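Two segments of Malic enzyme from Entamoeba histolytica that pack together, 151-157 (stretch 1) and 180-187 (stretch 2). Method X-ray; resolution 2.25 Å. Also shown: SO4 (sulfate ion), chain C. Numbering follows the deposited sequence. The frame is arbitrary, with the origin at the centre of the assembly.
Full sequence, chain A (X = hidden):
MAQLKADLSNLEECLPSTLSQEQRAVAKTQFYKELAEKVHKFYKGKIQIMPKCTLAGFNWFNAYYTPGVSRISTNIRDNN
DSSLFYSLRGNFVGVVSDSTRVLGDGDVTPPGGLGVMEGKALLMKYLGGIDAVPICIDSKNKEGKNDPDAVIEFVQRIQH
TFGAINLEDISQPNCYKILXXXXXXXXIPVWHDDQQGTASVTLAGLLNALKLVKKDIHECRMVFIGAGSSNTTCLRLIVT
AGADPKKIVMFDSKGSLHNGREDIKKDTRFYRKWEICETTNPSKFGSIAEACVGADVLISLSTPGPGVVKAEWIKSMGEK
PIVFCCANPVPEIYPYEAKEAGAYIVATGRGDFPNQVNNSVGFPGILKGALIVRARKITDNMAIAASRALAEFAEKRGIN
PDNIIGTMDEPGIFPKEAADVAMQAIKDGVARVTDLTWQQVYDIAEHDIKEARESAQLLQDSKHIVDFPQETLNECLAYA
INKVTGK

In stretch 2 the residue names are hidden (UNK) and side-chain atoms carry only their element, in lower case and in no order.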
# COMPACT_ATOMS: atom_id res chain seq x y z
N VAL A 151 11.19 -11.37 9.61
CA VAL A 151 10.80 -11.08 8.24
C VAL A 151 9.87 -12.20 7.77
O VAL A 151 8.79 -11.92 7.27
CB VAL A 151 12.04 -10.81 7.30
CG1 VAL A 151 11.59 -10.37 5.90
CG2 VAL A 151 12.96 -9.71 7.87
N ILE A 152 10.23 -13.45 8.07
CA ILE A 152 9.39 -14.61 7.67
C ILE A 152 7.99 -14.53 8.23
O ILE A 152 6.98 -14.69 7.51
CB ILE A 152 10.05 -15.96 8.03
CG1 ILE A 152 11.26 -16.16 7.12
CG2 ILE A 152 9.11 -17.07 7.81
CD1 ILE A 152 12.28 -17.24 7.56
N GLU A 153 7.92 -14.26 9.54
CA GLU A 153 6.64 -14.18 10.25
C GLU A 153 5.80 -13.05 9.66
O GLU A 153 4.58 -13.21 9.43
CB GLU A 153 6.84 -13.98 11.78
CG GLU A 153 5.51 -13.80 12.53
CD GLU A 153 5.68 -13.69 14.07
OE1 GLU A 153 6.81 -13.69 14.58
OE2 GLU A 153 4.66 -13.60 14.76
N PHE A 154 6.47 -11.90 9.44
CA PHE A 154 5.83 -10.67 8.95
C PHE A 154 5.13 -10.91 7.60
O PHE A 154 3.95 -10.63 7.42
CB PHE A 154 6.84 -9.50 8.85
CG PHE A 154 6.23 -8.24 8.35
CD1 PHE A 154 5.78 -7.29 9.23
CD2 PHE A 154 6.09 -8.01 6.96
CE1 PHE A 154 5.17 -6.11 8.77
CE2 PHE A 154 5.48 -6.82 6.47
CZ PHE A 154 5.00 -5.88 7.37
N VAL A 155 5.88 -11.47 6.68
CA VAL A 155 5.39 -11.69 5.34
C VAL A 155 4.25 -12.70 5.33
O VAL A 155 3.24 -12.48 4.63
CB VAL A 155 6.57 -12.08 4.40
CG1 VAL A 155 6.07 -12.48 3.00
CG2 VAL A 155 7.51 -10.95 4.30
N GLN A 156 4.41 -13.78 6.13
CA GLN A 156 3.34 -14.77 6.34
C GLN A 156 2.02 -14.17 6.85
O GLN A 156 0.92 -14.61 6.48
CB GLN A 156 3.81 -15.92 7.25
CG GLN A 156 4.74 -16.95 6.51
CD GLN A 156 5.48 -17.96 7.43
OE1 GLN A 156 5.32 -17.96 8.67
NE2 GLN A 156 6.30 -18.81 6.82
N ARG A 157 2.11 -13.12 7.67
CA ARG A 157 0.91 -12.46 8.15
C ARG A 157 0.28 -11.53 7.10
O ARG A 157 -0.96 -11.44 7.01
CB ARG A 157 1.20 -11.71 9.43
CG ARG A 157 1.52 -12.62 10.63
CD ARG A 157 1.47 -11.86 11.97
NE ARG A 157 2.05 -12.68 13.05
CZ ARG A 157 1.43 -13.70 13.66
NH1 ARG A 157 0.18 -14.03 13.32
NH2 ARG A 157 2.07 -14.41 14.59
N UNK A 180 13.87 -18.55 0.79
CA UNK A 180 13.77 -20.00 0.65
C UNK A 180 12.59 -20.56 1.43
O UNK A 180 11.85 -21.39 0.89
o UNK A 180 16.00 -19.73 -0.86
c UNK A 180 15.09 -20.67 1.09
o UNK A 180 17.44 -20.42 0.63
c UNK A 180 16.26 -20.25 0.23
N UNK A 181 12.39 -20.08 2.67
CA UNK A 181 11.22 -20.50 3.48
C UNK A 181 9.94 -19.94 2.93
O UNK A 181 8.99 -20.69 2.69
c UNK A 181 11.32 -20.01 4.95
c UNK A 181 10.05 -20.30 5.70
c UNK A 181 12.49 -20.65 5.64
N UNK A 182 9.90 -18.61 2.74
CA UNK A 182 8.66 -17.93 2.28
C UNK A 182 8.16 -18.40 0.94
O UNK A 182 6.98 -18.44 0.75
c UNK A 182 8.82 -16.40 2.17
c UNK A 182 9.14 -14.24 3.18
c UNK A 182 7.68 -15.95 4.35
c UNK A 182 8.93 -15.68 3.48
N UNK A 183 9.05 -18.71 0.02
CA UNK A 183 8.59 -19.17 -1.27
C UNK A 183 7.80 -20.49 -1.18
O UNK A 183 6.98 -20.78 -2.01
c UNK A 183 11.68 -20.24 -3.25
c UNK A 183 10.44 -20.50 -2.44
n UNK A 183 12.40 -21.99 -5.33
c UNK A 183 11.74 -20.87 -5.66
c UNK A 183 9.74 -19.21 -2.28
n UNK A 183 11.46 -20.61 -6.94
n UNK A 183 11.38 -20.03 -4.68
N UNK A 184 8.03 -21.26 -0.11
CA UNK A 184 7.37 -22.55 0.05
C UNK A 184 6.15 -22.42 0.89
O UNK A 184 5.13 -23.08 0.61
c UNK A 184 8.35 -23.61 0.60
o UNK A 184 9.81 -24.25 -2.78
c UNK A 184 9.03 -24.40 -1.80
o UNK A 184 7.89 -24.95 -1.91
c UNK A 184 9.51 -23.88 -0.40
N UNK A 185 6.20 -21.52 1.88
CA UNK A 185 5.04 -21.40 2.77
C UNK A 185 3.90 -20.51 2.33
O UNK A 185 2.78 -20.71 2.82
c UNK A 185 5.45 -21.05 4.21
o UNK A 185 6.35 -19.97 4.27
N UNK A 186 4.15 -19.49 1.50
CA UNK A 186 3.09 -18.52 1.21
C UNK A 186 2.26 -19.03 0.05
O UNK A 186 2.75 -19.80 -0.74
s UNK A 186 4.50 -16.41 2.42
c UNK A 186 3.68 -17.13 0.94
N UNK A 187 1.01 -18.62 -0.03
CA UNK A 187 0.06 -19.06 -1.04
C UNK A 187 0.05 -18.14 -2.29
O UNK A 187 -0.72 -18.35 -3.24
o UNK A 187 -2.38 -20.58 1.34
o UNK A 187 -0.73 -21.54 0.24
c UNK A 187 -1.34 -19.22 -0.42
c UNK A 187 -1.49 -20.54 0.44
S SO4 C . 13.24 -23.51 -8.93
O1 SO4 C . 13.52 -24.87 -9.35
O2 SO4 C . 11.80 -23.36 -8.82
O3 SO4 C . 13.86 -23.28 -7.63
O4 SO4 C . 13.90 -22.60 -9.83

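Position 180 carries four side-chain atoms, two carbons in line with two oxygens on the second, and stays out of reach of stretch 1. A carboxylate one carbon beyond CB defines Asp180, which takes no part in the contact.

At position 181 there are three carbons, one bonded to CA and carrying the other two; one of the two outer carbons touches CD1 of Ile152. A fork at CB without a heteroatom means valine. The CA-to-CB bond of Val181 points toward stretch 1, and its CG2 lies 3.9 Å from CD1 of Ile152, a van der Waals contact between apolar groups.

Position 182 has four carbons, forked at the second rather than the first. One terminal carbon approaches Val155 CG1 and the other approaches Ile152. The fork at the second carbon separates leucine from isoleucine, so this is Leu182, with chi1 at -71° (m) and chi2 at 178° (t). CA to CB runs sideways, but the fork brings the end of the chain closer: CD1 is 3.5 Å from Val155 CG1, while CD2 is 3.9 Å from Ile152 CG2 and 3.8 Å from Gln156 CG.

Seven side-chain atoms belong to position 183: three carbons, a nitrogen, then a carbon bearing two more nitrogens. They do not reach stretch 1. That guanidinium identifies Arg183. Its NH1 donates a hydrogen bond of 3.0 Å to O3 of the sulfate, and its NH2 a weak one of 3.3 Å to O2. The ion probably comes from the crystallisation liquor.

Position 184 shows three carbons, the third carrying two oxygens, one methylene longer than position 180, and none of them comes within reach of the other stretch. This is Glu184, which is exposed.

At position 185 a single carbon bears a single oxygen, and that oxygen lies near the amide end of Gln156. Two atoms, C then O, give Ser185. Gln156 NE2 donates to Ser185 OG at 2.8 Å, with an N-H...acceptor angle of 140°. The same OG donates to the backbone O of Val181 at 3.2 Å, one turn earlier, so the hydroxyl both accepts and donates.

Position 186 has one carbon and one sulfur, the latter near Val155 and Gln156. The sulfur directly after CB, with no carbon beyond it, makes this Cys186. Its SG is 4.3 Å from Val155 CG1 and 4.1 Å from Gln156 CG. With phi/psi of -87/154 it is the first residue to leave helical geometry.

Position 187 repeats the pattern of two carbons with a terminal pair of oxygens, out of reach of stretch 1. This is Asp187, which is exposed.

The contact joins two helices running in similar directions, with axes 24° apart and 10.0 Å at closest approach. CA of Ile152 faces CA of Leu182 at 6.4 Å, and CA of Gln156 faces CA of Cys186 at 6.4 Å, so the register advances by four residues on each side. Leu182, with the largest covered area, packs against Ile152, Val155 and Gln156. The Gln156–Ser185 hydrogen bond adds a polar link to this largely apolar packing, which buries 320 Å² in total.

Stretch 2 (180-187) DVLRESCD
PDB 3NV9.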